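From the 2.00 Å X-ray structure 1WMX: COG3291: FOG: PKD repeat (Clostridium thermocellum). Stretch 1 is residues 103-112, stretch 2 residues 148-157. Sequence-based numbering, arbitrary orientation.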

# COMPACT_ATOMS: atom_id res chain seq x y z
N GLY B 103 4.09 1.78 -10.28
CA GLY B 103 5.25 1.56 -9.39
C GLY B 103 5.51 0.07 -9.14
O GLY B 103 5.11 -0.78 -9.93
N PHE B 104 6.19 -0.20 -8.03
CA PHE B 104 6.53 -1.58 -7.62
C PHE B 104 6.19 -1.80 -6.14
O PHE B 104 6.04 -0.86 -5.37
N ARG B 105 6.09 -3.06 -5.79
CA ARG B 105 5.77 -3.50 -4.42
C ARG B 105 6.74 -4.60 -4.07
O ARG B 105 7.11 -5.42 -4.91
N ASP B 106 7.15 -4.61 -2.82
CA ASP B 106 8.08 -5.62 -2.33
C ASP B 106 7.39 -6.45 -1.27
O ASP B 106 6.20 -6.25 -0.99
N LYS B 107 8.14 -7.36 -0.70
CA LYS B 107 7.65 -8.23 0.36
C LYS B 107 8.84 -8.61 1.23
O LYS B 107 9.78 -9.25 0.76
N VAL B 108 8.76 -8.21 2.48
CA VAL B 108 9.81 -8.48 3.48
C VAL B 108 9.14 -8.96 4.75
O VAL B 108 8.63 -8.16 5.54
N TYR B 109 9.15 -10.26 4.95
CA TYR B 109 8.49 -10.88 6.10
C TYR B 109 9.04 -10.40 7.46
O TYR B 109 8.31 -10.39 8.46
N GLU B 110 10.28 -9.98 7.49
CA GLU B 110 10.92 -9.64 8.76
C GLU B 110 10.54 -8.17 9.15
O GLU B 110 10.59 -7.77 10.33
N ARG B 111 9.99 -7.35 8.23
CA ARG B 111 9.54 -5.97 8.51
C ARG B 111 8.13 -6.04 9.12
O ARG B 111 7.12 -5.86 8.42
N VAL B 112 8.07 -6.30 10.42
CA VAL B 112 6.77 -6.46 11.13
C VAL B 112 5.82 -5.27 11.02
O VAL B 112 4.60 -5.45 11.08
N ASN B 148 12.53 5.03 3.12
CA ASN B 148 11.23 4.85 3.74
C ASN B 148 10.82 3.35 3.80
O ASN B 148 9.63 3.03 3.94
N GLY B 149 11.81 2.44 3.69
CA GLY B 149 11.53 0.98 3.87
C GLY B 149 11.58 0.05 2.63
O GLY B 149 11.91 -1.13 2.74
N PHE B 150 11.25 0.54 1.46
CA PHE B 150 11.24 -0.34 0.26
C PHE B 150 12.57 -1.10 0.11
O PHE B 150 13.66 -0.55 0.28
N ASP B 151 12.46 -2.41 -0.24
CA ASP B 151 13.63 -3.27 -0.41
C ASP B 151 13.70 -3.82 -1.84
O ASP B 151 13.10 -4.85 -2.16
N PRO B 152 14.46 -3.14 -2.72
CA PRO B 152 14.60 -3.59 -4.11
C PRO B 152 15.12 -5.01 -4.33
O PRO B 152 15.05 -5.54 -5.44
N SER B 153 15.61 -5.64 -3.28
CA SER B 153 16.09 -7.01 -3.41
C SER B 153 14.94 -7.99 -3.19
O SER B 153 15.10 -9.20 -3.38
N SER B 154 13.77 -7.48 -2.79
CA SER B 154 12.60 -8.33 -2.52
C SER B 154 11.32 -7.91 -3.25
O SER B 154 10.24 -7.94 -2.66
N VAL B 155 11.44 -7.55 -4.52
CA VAL B 155 10.31 -7.09 -5.31
C VAL B 155 9.41 -8.22 -5.82
O VAL B 155 9.90 -9.23 -6.36
N THR B 156 8.10 -8.04 -5.67
CA THR B 156 7.16 -9.06 -6.14
C THR B 156 6.35 -8.65 -7.35
O THR B 156 6.15 -9.45 -8.25
N CYS B 157 5.93 -7.34 -7.35
CA CYS B 157 5.05 -6.98 -8.45
C CYS B 157 5.23 -5.56 -8.90
O CYS B 157 5.83 -4.72 -8.23

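Packing of residues 148-157 against residues 103-112, two segments of one chain joined by a short antiparallel pairing with a beta bulge. Asn148, poorly ordered with chi1 m, makes no contact with the other stretch. Gly149 has no side chain; an ideal CB would point toward stretch 1 and lie 4.2 Å from Arg111 CD, and the backbone angles by themselves call for glycine. Its carbonyl O lies 3.0 Å from NH1 of Arg111, whose CA-to-CB bond points toward stretch 2 (chi1 t, chi2 t, chi3 p). The same guanidinium grips Asp106 in a two-pronged salt bridge, with NH1 to OD1 and NH2 to OD2 both 2.9 Å, which holds the carboxylate in place. Phe150 (chi1 t) starts with its CA-to-CB bond away from stretch 1, yet its ring comes back to it: CE1 is 3.6 Å from Asp106 CB, and CZ is 4.0 Å from Phe104 CB. Backbone atom Arg105 C approaches the ring edge, 3.8 Å from Phe150 CE1. Asp151 (chi1 t) points toward stretch 1. Its backbone N donates to Asp106 OD1 (2.8 Å), so this oxygen, with Asp106 in chi1 p, accepts from both stretches. The Asp151 carboxylate mainly organizes its own loop: OD1 accepts from Ser153 OG (2.6 Å) and Ser153 N (3.0 Å), while OD2 accepts from Ser154 OG (3.0 Å) and lies 3.7 Å from Val108 CG2. Pro152 and Ser153 (chi1 p) do not touch stretch 1. Ser154 (chi1 m) points toward it, placing CB 4.0 Å from CG2 of Val108 (chi1 t); its backbone O receives Lys107 N at 2.9 Å. Val155 (chi1 t) directs its CA-to-CB bond sideways, and its CG1 sits 4.0 Å from CD1 of Phe104 (chi1 m) and 3.5 Å from Arg105 O. Thr156 (chi1 p) sets CG2 3.7 Å from CB of Lys107, an aliphatic contact near the base of a side chain whose end leads away. Thr156 OG1 donates to a water (2.6 Å), which in turn donates to Asp106 O (3.2 Å), bridging the stretches. At the bulge Arg105 O accepts both Thr156 N (2.9 Å) and, weakly, Cys157 N (3.3 Å). Cys157 (chi1 m) shares a sheet face with Arg105, whose extended side chain (chi1, chi2 and chi3 all t) leads away at its end. Their pairing is carried by the backbone: Cys157 O accepts from Arg105 N at 3.0 Å and meets Phe104 CA at 3.3 Å in a CA-H...O contact.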

# COMPACT_ATOMS: atom_id res chain seq x y z
CB PHE B 104 8.03 -1.83 -7.82
CG PHE B 104 8.44 -1.84 -9.28
CD1 PHE B 104 8.37 -3.03 -10.02
CD2 PHE B 104 8.87 -0.67 -9.90
CE1 PHE B 104 8.74 -3.04 -11.37
CE2 PHE B 104 9.23 -0.67 -11.24
CZ PHE B 104 9.16 -1.85 -11.98
CB ARG B 105 4.35 -4.00 -4.46
CG ARG B 105 3.67 -4.45 -3.18
CD ARG B 105 2.37 -5.00 -3.69
NE ARG B 105 1.23 -5.15 -2.83
CZ ARG B 105 0.21 -4.30 -2.73
NH1 ARG B 105 0.20 -3.11 -3.37
NH2 ARG B 105 -0.89 -4.60 -2.05
CB ASP B 106 9.32 -4.95 -1.74
CG ASP B 106 9.09 -4.36 -0.35
OD1 ASP B 106 10.05 -3.79 0.25
OD2 ASP B 106 7.94 -4.44 0.19
CB LYS B 107 6.98 -9.48 -0.22
CG LYS B 107 6.39 -10.40 0.86
CD LYS B 107 5.54 -11.52 0.29
CE LYS B 107 6.36 -12.48 -0.57
NZ LYS B 107 5.58 -13.64 -1.04
CB VAL B 108 10.62 -7.22 3.75
CG1 VAL B 108 11.68 -7.45 4.82
CG2 VAL B 108 11.32 -6.71 2.49
CB TYR B 109 8.65 -12.40 6.03
CG TYR B 109 7.86 -13.02 4.88
CD1 TYR B 109 6.47 -13.19 4.98
CD2 TYR B 109 8.51 -13.42 3.71
CE1 TYR B 109 5.75 -13.76 3.93
CE2 TYR B 109 7.79 -13.99 2.66
CZ TYR B 109 6.41 -14.16 2.77
OH TYR B 109 5.70 -14.71 1.74
CB GLU B 110 12.44 -9.77 8.58
CG GLU B 110 13.00 -11.06 7.95
CD GLU B 110 12.90 -11.57 6.58
OE1 GLU B 110 12.82 -12.79 6.64
OE2 GLU B 110 12.85 -10.90 5.46
CB ARG B 111 9.53 -5.19 7.19
CG ARG B 111 9.74 -3.69 7.32
CD ARG B 111 9.91 -3.05 5.94
NE ARG B 111 8.78 -3.34 5.05
CZ ARG B 111 8.86 -3.53 3.74
NH1 ARG B 111 10.05 -3.47 3.11
NH2 ARG B 111 7.79 -3.79 2.99
CB VAL B 112 6.94 -6.72 12.63
CG1 VAL B 112 7.67 -8.04 12.88
CG2 VAL B 112 7.72 -5.60 13.33
CB ASN B 148 10.19 5.64 3.00
CG ASN B 148 10.45 7.14 3.16
OD1 ASN B 148 9.88 7.95 2.44
ND2 ASN B 148 11.31 7.56 4.08
CB PHE B 150 11.01 0.48 -1.00
CG PHE B 150 10.74 -0.38 -2.23
CD1 PHE B 150 9.52 -1.06 -2.37
CD2 PHE B 150 11.72 -0.48 -3.22
CE1 PHE B 150 9.29 -1.84 -3.51
CE2 PHE B 150 11.48 -1.26 -4.36
CZ PHE B 150 10.27 -1.94 -4.50
CB ASP B 151 13.57 -4.43 0.59
CG ASP B 151 14.74 -5.39 0.45
OD1 ASP B 151 15.65 -5.10 -0.35
OD2 ASP B 151 14.75 -6.44 1.15
CB PRO B 152 15.49 -2.51 -4.74
CG PRO B 152 16.24 -1.94 -3.55
CD PRO B 152 15.18 -1.87 -2.50
CB SER B 153 17.19 -7.30 -2.38
OG SER B 153 16.64 -7.40 -1.07
CB SER B 154 12.31 -8.36 -1.03
OG SER B 154 13.46 -8.70 -0.28
CB VAL B 155 10.80 -6.27 -6.53
CG1 VAL B 155 9.60 -5.78 -7.35
CG2 VAL B 155 11.66 -5.11 -6.06
CB THR B 156 6.12 -9.48 -5.05
OG1 THR B 156 5.37 -8.33 -4.65
CG2 THR B 156 6.82 -10.12 -3.86
CB CYS B 157 3.54 -7.04 -8.06
SG CYS B 157 3.04 -8.57 -7.13
O HOH W 1 4.21 -8.39 -2.29